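Local structure of 4-alpha-glucanotransferase (Aquifex aeolicus, 1TZ7) at residues 32-37 with 481-486; 288-293 with 338-343; 444-449 with 496-501. The protein belongs to the amylomaltase (disproportionating enzyme) family of glucanotransferases and is built around a (beta/alpha)8 barrel. All blocks are in the same frame, centred on the assembly; numbering follows the deposited sequence.

Interaction 1. Residues 32-37 with 481-486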
loop_
_atom_site.group_PDB
_atom_site.type_symbol
_atom_site.label_atom_id
_atom_site.label_comp_id
_atom_site.label_asym_id
_atom_site.label_seq_id
_atom_site.Cartn_x
_atom_site.Cartn_y
_atom_site.Cartn_z
ATOM N N SER A 32 -1.235 -11.995 -0.184
ATOM C CA SER A 32 -2.365 -12.853 0.185
ATOM C C SER A 32 -2.715 -13.880 -0.905
ATOM O O SER A 32 -3.478 -14.814 -0.658
ATOM C CB SER A 32 -3.595 -12.001 0.509
ATOM O OG SER A 32 -3.340 -11.143 1.600
ATOM N N LEU A 33 -2.154 -13.702 -2.101
ATOM C CA LEU A 33 -2.317 -14.687 -3.193
ATOM C C LEU A 33 -1.799 -16.055 -2.741
ATOM O O LEU A 33 -0.799 -16.135 -2.027
ATOM C CB LEU A 33 -1.527 -14.244 -4.434
ATOM C CG LEU A 33 -2.188 -13.468 -5.597
ATOM C CD1 LEU A 33 -3.680 -13.265 -5.534
ATOM C CD2 LEU A 33 -1.417 -12.219 -6.042
ATOM N N PRO A 34 -2.479 -17.132 -3.160
ATOM C CA PRO A 34 -2.118 -18.495 -2.737
ATOM C C PRO A 34 -0.981 -19.131 -3.570
ATOM O O PRO A 34 -1.120 -20.262 -4.038
ATOM C CB PRO A 34 -3.424 -19.268 -2.934
ATOM C CG PRO A 34 -4.096 -18.585 -4.088
ATOM C CD PRO A 34 -3.660 -17.125 -4.045
ATOM N N SER A 35 0.124 -18.414 -3.731
ATOM C CA SER A 35 1.267 -18.927 -4.479
ATOM C C SER A 35 2.031 -19.960 -3.646
ATOM O O SER A 35 1.951 -19.953 -2.421
ATOM C CB SER A 35 2.197 -17.783 -4.873
ATOM O OG SER A 35 1.490 -16.768 -5.566
ATOM N N PRO A 36 2.768 -20.850 -4.317
ATOM C CA PRO A 36 3.292 -22.056 -3.674
ATOM C C PRO A 36 4.604 -21.862 -2.893
ATOM O O PRO A 36 5.112 -22.839 -2.360
ATOM C CB PRO A 36 3.520 -23.021 -4.863
ATOM C CG PRO A 36 3.199 -22.202 -6.134
ATOM C CD PRO A 36 3.142 -20.780 -5.735
ATOM N N TYR A 37 5.137 -20.637 -2.828
ATOM C CA TYR A 37 6.495 -20.433 -2.286
ATOM C C TYR A 37 6.514 -19.587 -1.000
ATOM O O TYR A 37 7.435 -18.795 -0.772
ATOM C CB TYR A 37 7.404 -19.832 -3.358
ATOM C CG TYR A 37 7.504 -20.709 -4.578
ATOM C CD1 TYR A 37 8.187 -21.918 -4.529
ATOM C CD2 TYR A 37 6.893 -20.348 -5.773
ATOM C CE1 TYR A 37 8.275 -22.736 -5.639
ATOM C CE2 TYR A 37 6.974 -21.160 -6.891
ATOM C CZ TYR A 37 7.669 -22.357 -6.817
ATOM O OH TYR A 37 7.756 -23.172 -7.922
ATOM N N TRP A 481 -2.133 -12.704 6.456
ATOM C CA TRP A 481 -3.270 -13.477 5.936
ATOM C C TRP A 481 -3.092 -13.809 4.470
ATOM O O TRP A 481 -2.707 -12.958 3.676
ATOM C CB TRP A 481 -4.596 -12.744 6.112
ATOM C CG TRP A 481 -5.734 -13.523 5.488
ATOM C CD1 TRP A 481 -6.333 -14.646 5.991
ATOM C CD2 TRP A 481 -6.372 -13.262 4.231
ATOM N NE1 TRP A 481 -7.314 -15.087 5.132
ATOM C CE2 TRP A 481 -7.360 -14.255 4.045
ATOM C CE3 TRP A 481 -6.218 -12.279 3.240
ATOM C CZ2 TRP A 481 -8.184 -14.293 2.918
ATOM C CZ3 TRP A 481 -7.037 -12.323 2.127
ATOM C CH2 TRP A 481 -8.006 -13.324 1.975
ATOM N N ARG A 482 -3.394 -15.054 4.114
ATOM C CA ARG A 482 -3.419 -15.477 2.718
ATOM C C ARG A 482 -4.681 -16.264 2.418
ATOM O O ARG A 482 -5.251 -16.915 3.302
ATOM C CB ARG A 482 -2.196 -16.347 2.402
ATOM C CG ARG A 482 -0.862 -15.655 2.610
ATOM C CD ARG A 482 0.215 -16.088 1.624
ATOM N NE ARG A 482 0.600 -17.485 1.805
ATOM C CZ ARG A 482 1.004 -18.290 0.822
ATOM N NH1 ARG A 482 1.332 -19.541 1.091
ATOM N NH2 ARG A 482 1.076 -17.846 -0.432
ATOM N N ILE A 483 -5.112 -16.207 1.169
ATOM C CA ILE A 483 -6.125 -17.118 0.657
ATOM C C ILE A 483 -5.639 -18.551 0.790
ATOM O O ILE A 483 -4.518 -18.870 0.387
ATOM C CB ILE A 483 -6.423 -16.796 -0.839
ATOM C CG1 ILE A 483 -7.043 -15.402 -0.971
ATOM C CG2 ILE A 483 -7.347 -17.843 -1.439
ATOM C CD1 ILE A 483 -6.919 -14.804 -2.381
ATOM N N LYS A 484 -6.489 -19.413 1.362
ATOM C CA LYS A 484 -6.170 -20.838 1.529
ATOM C C LYS A 484 -7.169 -21.740 0.773
ATOM O O LYS A 484 -6.984 -22.956 0.705
ATOM C CB LYS A 484 -6.181 -21.215 3.019
ATOM C CG LYS A 484 -5.146 -20.486 3.862
ATOM C CD LYS A 484 -5.402 -20.693 5.361
ATOM C CE LYS A 484 -4.897 -19.517 6.188
ATOM N NZ LYS A 484 -5.734 -18.294 6.002
ATOM N N GLU A 485 -8.219 -21.136 0.218
ATOM C CA GLU A 485 -9.318 -21.895 -0.391
ATOM C C GLU A 485 -9.463 -21.539 -1.872
ATOM O O GLU A 485 -8.866 -20.577 -2.345
ATOM C CB GLU A 485 -10.637 -21.605 0.350
ATOM C CG GLU A 485 -11.175 -20.184 0.138
ATOM C CD GLU A 485 -12.260 -19.805 1.139
ATOM O OE1 GLU A 485 -13.458 -19.911 0.792
ATOM O OE2 GLU A 485 -11.915 -19.399 2.267
ATOM N N ASP A 486 -10.262 -22.325 -2.595
ATOM C CA ASP A 486 -10.577 -22.027 -3.996
ATOM C C ASP A 486 -11.629 -20.920 -4.078
ATOM O O ASP A 486 -12.829 -21.182 -4.011
ATOM C CB ASP A 486 -11.080 -23.288 -4.718
ATOM C CG ASP A 486 -11.337 -23.050 -6.217
ATOM O OD1 ASP A 486 -11.035 -21.943 -6.717
ATOM O OD2 ASP A 486 -11.836 -23.913 -6.960
#
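S32 meets W481 and I483 through backbone and hydroxyl hydrogen bonds, and R482 extends along the same loop to reach two more carbonyls, one of them weakly. The one backbone bond between the segments runs from I483 N to S32 O at 2.8 Å, with 155° at the hydrogen and the donor in the plane of the carbonyl. R482 CA lies 3.4 Å from the same oxygen, S32 O, in a CA-H...O contact.

The second bond comes from the S32 hydroxyl, with OG 2.8 Å from W481 O. OG sits beside the S32 backbone N, opposite the carbonyl carbon (chi1 -61°), and this brings it to the W481 carbonyl and 3.5 Å from CE3 of the indole, which it approaches obliquely.

Charge enters through R482, whose chain bends at chi2 and chi3 and carries NH2 to the far end of the contact. R482 NH2 donates to S35 O at 3.0 Å, nearly straight at 170°, in the guanidinium plane and on a lone pair of the carbonyl; its other bond, to L33 O, is weak. L33 O also takes a weak bond from S35 N, closing an inverse gamma turn centred on P34, so the arginine spans the two ends of that turn. NE bonds to G113 O, which gives the guanidinium a further anchor.

The one apolar pair is P34 CD with I483 CB, 4.2 Å apart; P34 CB also lies 3.5 Å from the backbone oxygen I483 O.

Both segments are irregular loops, one following strand 23-27 and the other following strand 452-456, its neighbour in the barrel, and helix 457-460, before helix 491-500. L33 turns from R482 onto A46 and F49 of helix 44-56, while W481 and I483 lean on M457 of helix 457-460.

Interaction 2. Residues 288-293 with 338-343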
loop_
_atom_site.group_PDB
_atom_site.type_symbol
_atom_site.label_atom_id
_atom_site.label_comp_id
_atom_site.label_asym_id
_atom_site.label_seq_id
_atom_site.Cartn_x
_atom_site.Cartn_y
_atom_site.Cartn_z
ATOM N N TRP A 288 9.742 16.564 -5.531
ATOM C CA TRP A 288 9.881 15.227 -4.943
ATOM C C TRP A 288 8.537 14.502 -4.943
ATOM O O TRP A 288 8.457 13.331 -5.303
ATOM C CB TRP A 288 10.423 15.323 -3.517
ATOM C CG TRP A 288 10.659 13.995 -2.873
ATOM C CD1 TRP A 288 11.712 13.158 -3.085
ATOM C CD2 TRP A 288 9.826 13.353 -1.901
ATOM N NE1 TRP A 288 11.587 12.030 -2.307
ATOM C CE2 TRP A 288 10.437 12.124 -1.570
ATOM C CE3 TRP A 288 8.619 13.689 -1.273
ATOM C CZ2 TRP A 288 9.885 11.235 -0.640
ATOM C CZ3 TRP A 288 8.075 12.803 -0.351
ATOM C CH2 TRP A 288 8.710 11.593 -0.045
ATOM N N TRP A 289 7.485 15.210 -4.549
ATOM C CA TRP A 289 6.142 14.641 -4.554
ATOM C C TRP A 289 5.668 14.354 -5.979
ATOM O O TRP A 289 5.013 13.349 -6.230
ATOM C CB TRP A 289 5.156 15.578 -3.840
ATOM C CG TRP A 289 4.983 15.234 -2.404
ATOM C CD1 TRP A 289 5.498 15.903 -1.330
ATOM C CD2 TRP A 289 4.260 14.122 -1.873
ATOM N NE1 TRP A 289 5.131 15.277 -0.162
ATOM C CE2 TRP A 289 4.369 14.180 -0.468
ATOM C CE3 TRP A 289 3.518 13.077 -2.442
ATOM C CZ2 TRP A 289 3.771 13.237 0.369
ATOM C CZ3 TRP A 289 2.925 12.141 -1.605
ATOM C CH2 TRP A 289 3.054 12.230 -0.221
ATOM N N ILE A 290 6.009 15.238 -6.904
ATOM C CA ILE A 290 5.708 15.021 -8.312
ATOM C C ILE A 290 6.392 13.748 -8.822
ATOM O O ILE A 290 5.784 12.955 -9.528
ATOM C CB ILE A 290 6.151 16.238 -9.147
ATOM C CG1 ILE A 290 5.190 17.404 -8.916
ATOM C CG2 ILE A 290 6.214 15.875 -10.650
ATOM C CD1 ILE A 290 5.749 18.745 -9.316
ATOM N N ARG A 291 7.658 13.564 -8.454
ATOM C CA ARG A 291 8.402 12.368 -8.854
ATOM C C ARG A 291 7.791 11.097 -8.247
ATOM O O ARG A 291 7.766 10.052 -8.889
ATOM C CB ARG A 291 9.881 12.492 -8.459
ATOM C CG ARG A 291 10.709 13.360 -9.422
ATOM C CD ARG A 291 12.189 13.007 -9.461
ATOM N NE ARG A 291 12.803 13.059 -8.132
ATOM C CZ ARG A 291 13.204 14.180 -7.526
ATOM N NH1 ARG A 291 13.748 14.120 -6.317
ATOM N NH2 ARG A 291 13.064 15.361 -8.127
ATOM N N ARG A 292 7.296 11.201 -7.009
ATOM C CA ARG A 292 6.600 10.080 -6.356
ATOM C C ARG A 292 5.380 9.657 -7.158
ATOM O O ARG A 292 5.126 8.470 -7.342
ATOM C CB ARG A 292 6.145 10.474 -4.947
ATOM C CG ARG A 292 7.145 10.233 -3.880
ATOM C CD ARG A 292 6.541 10.210 -2.482
ATOM N NE ARG A 292 5.888 8.936 -2.182
ATOM C CZ ARG A 292 5.148 8.710 -1.101
ATOM N NH1 ARG A 292 4.602 7.519 -0.909
ATOM N NH2 ARG A 292 4.956 9.678 -0.204
ATOM N N VAL A 293 4.616 10.639 -7.619
ATOM C CA VAL A 293 3.373 10.375 -8.326
ATOM C C VAL A 293 3.666 9.797 -9.701
ATOM O O VAL A 293 3.092 8.790 -10.085
ATOM C CB VAL A 293 2.512 11.658 -8.453
ATOM C CG1 VAL A 293 1.326 11.436 -9.396
ATOM C CG2 VAL A 293 2.024 12.100 -7.083
ATOM N N PHE A 338 -1.595 20.406 -4.342
ATOM C CA PHE A 338 -2.509 19.678 -5.192
ATOM C C PHE A 338 -2.879 20.481 -6.445
ATOM O O PHE A 338 -3.211 19.904 -7.467
ATOM C CB PHE A 338 -3.750 19.249 -4.417
ATOM C CG PHE A 338 -3.559 17.974 -3.647
ATOM C CD1 PHE A 338 -3.380 17.995 -2.274
ATOM C CD2 PHE A 338 -3.533 16.754 -4.300
ATOM C CE1 PHE A 338 -3.192 16.819 -1.572
ATOM C CE2 PHE A 338 -3.345 15.584 -3.601
ATOM C CZ PHE A 338 -3.174 15.616 -2.238
ATOM N N LYS A 339 -2.797 21.808 -6.361
ATOM C CA LYS A 339 -2.945 22.658 -7.551
ATOM C C LYS A 339 -1.875 22.306 -8.584
ATOM O O LYS A 339 -2.161 22.200 -9.780
ATOM C CB LYS A 339 -2.845 24.140 -7.180
ATOM C CG LYS A 339 -3.125 25.099 -8.363
ATOM C CD LYS A 339 -3.372 26.532 -7.892
ATOM C CE LYS A 339 -3.991 27.403 -9.000
ATOM N NZ LYS A 339 -3.777 26.841 -10.357
ATOM N N LYS A 340 -0.646 22.117 -8.115
ATOM C CA LYS A 340 0.454 21.743 -8.995
ATOM C C LYS A 340 0.335 20.291 -9.458
ATOM O O LYS A 340 0.566 19.994 -10.621
ATOM C CB LYS A 340 1.799 21.960 -8.303
ATOM C CG LYS A 340 2.825 22.661 -9.169
ATOM C CD LYS A 340 4.163 21.978 -9.107
ATOM C CE LYS A 340 5.128 22.554 -10.127
ATOM N NZ LYS A 340 6.405 22.973 -9.511
ATOM N N LEU A 341 -0.029 19.392 -8.540
ATOM C CA LEU A 341 -0.156 17.964 -8.876
ATOM C C LEU A 341 -1.256 17.731 -9.918
ATOM O O LEU A 341 -1.097 16.911 -10.815
ATOM C CB LEU A 341 -0.440 17.119 -7.617
ATOM C CG LEU A 341 0.749 16.853 -6.674
ATOM C CD1 LEU A 341 0.307 15.996 -5.496
ATOM C CD2 LEU A 341 1.908 16.187 -7.411
ATOM N N LEU A 342 -2.365 18.454 -9.795
ATOM C CA LEU A 342 -3.491 18.284 -10.721
ATOM C C LEU A 342 -3.229 19.000 -12.059
ATOM O O LEU A 342 -3.889 18.729 -13.045
ATOM C CB LEU A 342 -4.815 18.787 -10.090
ATOM C CG LEU A 342 -5.713 17.733 -9.370
ATOM C CD1 LEU A 342 -5.781 16.405 -10.131
ATOM C CD2 LEU A 342 -5.256 17.501 -7.971
ATOM N N SER A 343 -2.264 19.915 -12.073
ATOM C CA SER A 343 -1.811 20.522 -13.319
ATOM C C SER A 343 -0.909 19.555 -14.083
ATOM O O SER A 343 -0.992 19.445 -15.310
ATOM C CB SER A 343 -1.062 21.820 -13.047
ATOM O OG SER A 343 -1.926 22.814 -12.560
#
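I290 and L341 join two outer helices of the (beta/alpha)8 barrel: helix 287-297 leads into strand 302-305, and helix 334-344 leads into the adjacent strand 350-352. The axes of the two short segments approach to 10.6 Å and cross at -40°, and the side chains that touch do so through aliphatic carbons.

From its CB, the I290 chain sets off with CG1 beside the backbone N (chi1 -74°), a direction that carries it toward the other helix. I290 CG1 then passes L341 CD2 at 3.8 Å, the two chains running antiparallel as they pass. At the tip, I290 CD1 comes up against the lysine stem, 3.6 Å from K340 CD and 3.9 Å from K340 CE, meeting that stem nearly perpendicularly.

The same L341 methyl, CD2, is also 4.1 Å from V293 CG2, and thus fits between two residues one helical turn apart on the facing helix. Beneath them, both V293 and L341 touch F350 of strand 350-352, where the helices rest on the barrel wall. The stem of K340 serves the apolar contact while its ammonium end leaves it: NZ is hydrogen-bonded to the backbone oxygen of G285.

Interaction 3. Residues 444-449 with 496-501; sequences LVLISR and KLLGIY
L446 and Y501 carry most of this contact, which lies where helices 437-447 and 491-500 bring their C-terminal ends together. L446 CG stands beside its backbone N, opposite the carbonyl carbon (chi1 -65°); with CD1 anti to CA (chi2 177°), L446 CD1 points to L497 and CD2 to L498. L446 CD1 rests 4.0 Å from L497 CB, the two chains crossing at about a right angle. L446 CD2 meets L498 CD2 at 3.9 Å; L498 leaves its backbone facing off the contact, and its CD2 methyl returns to it.

Y501 is the first residue past the helical backbone of its segment. Its ring crosses L446 at about a right angle and has a different neighbour at each delta carbon. Y501 CD2 lies 3.7 Å from L446 CB, and Y501 CD1 lies 3.9 Å from I447 CB. One face of the Y501 ring is filled from within the segment, with I500 CG2 3.8 Å above its centre.

I447 sets CG1 opposite its backbone N (chi1 -162°), which sends CG1 and CD1 slantwise past the CD1-CE1 side of the Y501 ring; I447 CD1 reaches Y501 CE1 at 4.0 Å. A bound (4S)-2-methyl-2,4-pentanediol, probably from the crystallisation liquor, lies near this side chain.

The polar end of the tyrosine is tied to the opposite helix, OH bonding to R443 NH1, while L446 O accepts a bond from R503 NE. L497 also touches I442 and R443 of helix 437-447, and on the inner side of that helix V445 packs on Y399 of strand 397-400.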
loop_
_atom_site.group_PDB
_atom_site.type_symbol
_atom_site.label_atom_id
_atom_site.label_comp_id
_atom_site.label_asym_id
_atom_site.label_seq_id
_atom_site.Cartn_x
_atom_site.Cartn_y
_atom_site.Cartn_z
ATOM N N LEU A 444 -25.526 -3.684 0.009
ATOM C CA LEU A 444 -25.682 -2.271 0.392
ATOM C C LEU A 444 -24.589 -1.401 -0.255
ATOM O O LEU A 444 -24.851 -0.288 -0.716
ATOM C CB LEU A 444 -25.621 -2.125 1.923
ATOM C CG LEU A 444 -26.920 -1.816 2.705
ATOM C CD1 LEU A 444 -28.168 -2.113 1.919
ATOM C CD2 LEU A 444 -26.930 -2.567 4.015
ATOM N N VAL A 445 -23.372 -1.915 -0.279
ATOM C CA VAL A 445 -22.268 -1.210 -0.894
ATOM C C VAL A 445 -22.473 -1.115 -2.429
ATOM O O VAL A 445 -22.251 -0.065 -3.028
ATOM C CB VAL A 445 -20.920 -1.902 -0.568
ATOM C CG1 VAL A 445 -19.810 -1.389 -1.477
ATOM C CG2 VAL A 445 -20.559 -1.684 0.891
ATOM N N LEU A 446 -22.913 -2.214 -3.040
ATOM C CA LEU A 446 -23.076 -2.278 -4.491
ATOM C C LEU A 446 -24.251 -1.422 -4.981
ATOM O O LEU A 446 -24.187 -0.840 -6.059
ATOM C CB LEU A 446 -23.274 -3.732 -4.952
ATOM C CG LEU A 446 -22.100 -4.698 -4.737
ATOM C CD1 LEU A 446 -22.489 -6.108 -5.171
ATOM C CD2 LEU A 446 -20.875 -4.244 -5.468
ATOM N N ILE A 447 -25.321 -1.354 -4.186
ATOM C CA ILE A 447 -26.528 -0.612 -4.575
ATOM C C ILE A 447 -26.324 0.906 -4.454
ATOM O O ILE A 447 -27.087 1.684 -5.019
ATOM C CB ILE A 447 -27.756 -1.052 -3.715
ATOM C CG1 ILE A 447 -29.065 -0.625 -4.398
ATOM C CG2 ILE A 447 -27.682 -0.447 -2.323
ATOM C CD1 ILE A 447 -30.294 -1.242 -3.802
ATOM N N SER A 448 -25.299 1.308 -3.708
ATOM C CA SER A 448 -24.996 2.727 -3.511
ATOM C C SER A 448 -24.637 3.387 -4.827
ATOM O O SER A 448 -24.414 2.712 -5.829
ATOM C CB SER A 448 -23.838 2.882 -2.540
ATOM O OG SER A 448 -22.622 2.548 -3.168
ATOM N N ARG A 449 -24.577 4.710 -4.820
ATOM C CA ARG A 449 -24.195 5.461 -6.010
ATOM C C ARG A 449 -22.703 5.776 -6.041
ATOM O O ARG A 449 -22.226 6.407 -6.970
ATOM C CB ARG A 449 -25.024 6.742 -6.117
ATOM C CG ARG A 449 -26.519 6.440 -6.390
ATOM C CD ARG A 449 -27.200 7.176 -7.581
ATOM N NE ARG A 449 -26.349 7.799 -8.520
ATOM C CZ ARG A 449 -26.176 7.505 -9.816
ATOM N NH1 ARG A 449 -26.643 6.404 -10.418
ATOM N NH2 ARG A 449 -25.407 8.310 -10.481
ATOM N N LYS A 496 -23.340 -12.501 -10.547
ATOM C CA LYS A 496 -24.767 -12.184 -10.549
ATOM C C LYS A 496 -25.035 -10.863 -9.826
ATOM O O LYS A 496 -25.795 -10.032 -10.303
ATOM C CB LYS A 496 -25.558 -13.309 -9.872
ATOM C CG LYS A 496 -27.065 -13.221 -10.077
ATOM C CD LYS A 496 -27.631 -14.535 -10.592
ATOM C CE LYS A 496 -29.107 -14.416 -10.902
ATOM N NZ LYS A 496 -29.351 -13.776 -12.226
ATOM N N LEU A 497 -24.403 -10.685 -8.675
ATOM C CA LEU A 497 -24.621 -9.491 -7.852
ATOM C C LEU A 497 -24.159 -8.225 -8.566
ATOM O O LEU A 497 -24.853 -7.219 -8.554
ATOM C CB LEU A 497 -23.885 -9.624 -6.516
ATOM C CG LEU A 497 -24.749 -9.816 -5.264
ATOM C CD1 LEU A 497 -25.813 -10.868 -5.476
ATOM C CD2 LEU A 497 -23.873 -10.173 -4.083
ATOM N N LEU A 498 -22.977 -8.282 -9.177
ATOM C CA LEU A 498 -22.440 -7.134 -9.904
ATOM C C LEU A 498 -23.401 -6.709 -11.013
ATOM O O LEU A 498 -23.622 -5.534 -11.219
ATOM C CB LEU A 498 -21.062 -7.463 -10.506
ATOM C CG LEU A 498 -19.897 -7.664 -9.527
ATOM C CD1 LEU A 498 -18.578 -7.668 -10.279
ATOM C CD2 LEU A 498 -19.884 -6.597 -8.436
ATOM N N GLY A 499 -23.967 -7.691 -11.721
ATOM C CA GLY A 499 -24.897 -7.419 -12.809
ATOM C C GLY A 499 -26.210 -6.832 -12.317
ATOM O O GLY A 499 -26.756 -5.928 -12.932
ATOM N N ILE A 500 -26.705 -7.349 -11.195
ATOM C CA ILE A 500 -27.956 -6.869 -10.599
ATOM C C ILE A 500 -27.865 -5.384 -10.234
ATOM O O ILE A 500 -28.825 -4.640 -10.416
ATOM C CB ILE A 500 -28.309 -7.719 -9.331
ATOM C CG1 ILE A 500 -28.791 -9.106 -9.744
ATOM C CG2 ILE A 500 -29.376 -7.027 -8.494
ATOM C CD1 ILE A 500 -28.692 -10.149 -8.633
ATOM N N TYR A 501 -26.699 -4.963 -9.723
ATOM C CA TYR A 501 -26.509 -3.583 -9.253
ATOM C C TYR A 501 -25.686 -2.753 -10.238
ATOM O O TYR A 501 -25.160 -1.702 -9.883
ATOM C CB TYR A 501 -25.858 -3.583 -7.858
ATOM C CG TYR A 501 -26.701 -4.305 -6.838
ATOM C CD1 TYR A 501 -27.949 -3.811 -6.472
ATOM C CD2 TYR A 501 -26.275 -5.497 -6.268
ATOM C CE1 TYR A 501 -28.745 -4.479 -5.548
ATOM C CE2 TYR A 501 -27.059 -6.172 -5.345
ATOM C CZ TYR A 501 -28.295 -5.656 -4.989
ATOM O OH TYR A 501 -29.071 -6.321 -4.077
#

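Overall arrangement
The three contacts are separate sites on one barrel, none touching another. Interactions 1 and 2 lie on opposite sides of the chain's centre, their own centres 36 Å apart, and interaction 2 is nested within the chain loop that interaction 1 closes. Interaction 3 is closer to interaction 1, with nearest atoms about 15 Å apart, and their segments alternate in the order 32-37, 444-449, 481-486, 496-501. Interactions 2 and 3 follow in series, about 20 Å between nearest atoms. Interaction 1 joins loops beyond the C-terminal ends of strands 23-27 and 452-456, the barrel end that usually bears the active site; interactions 2 and 3 pair helices outside the strands.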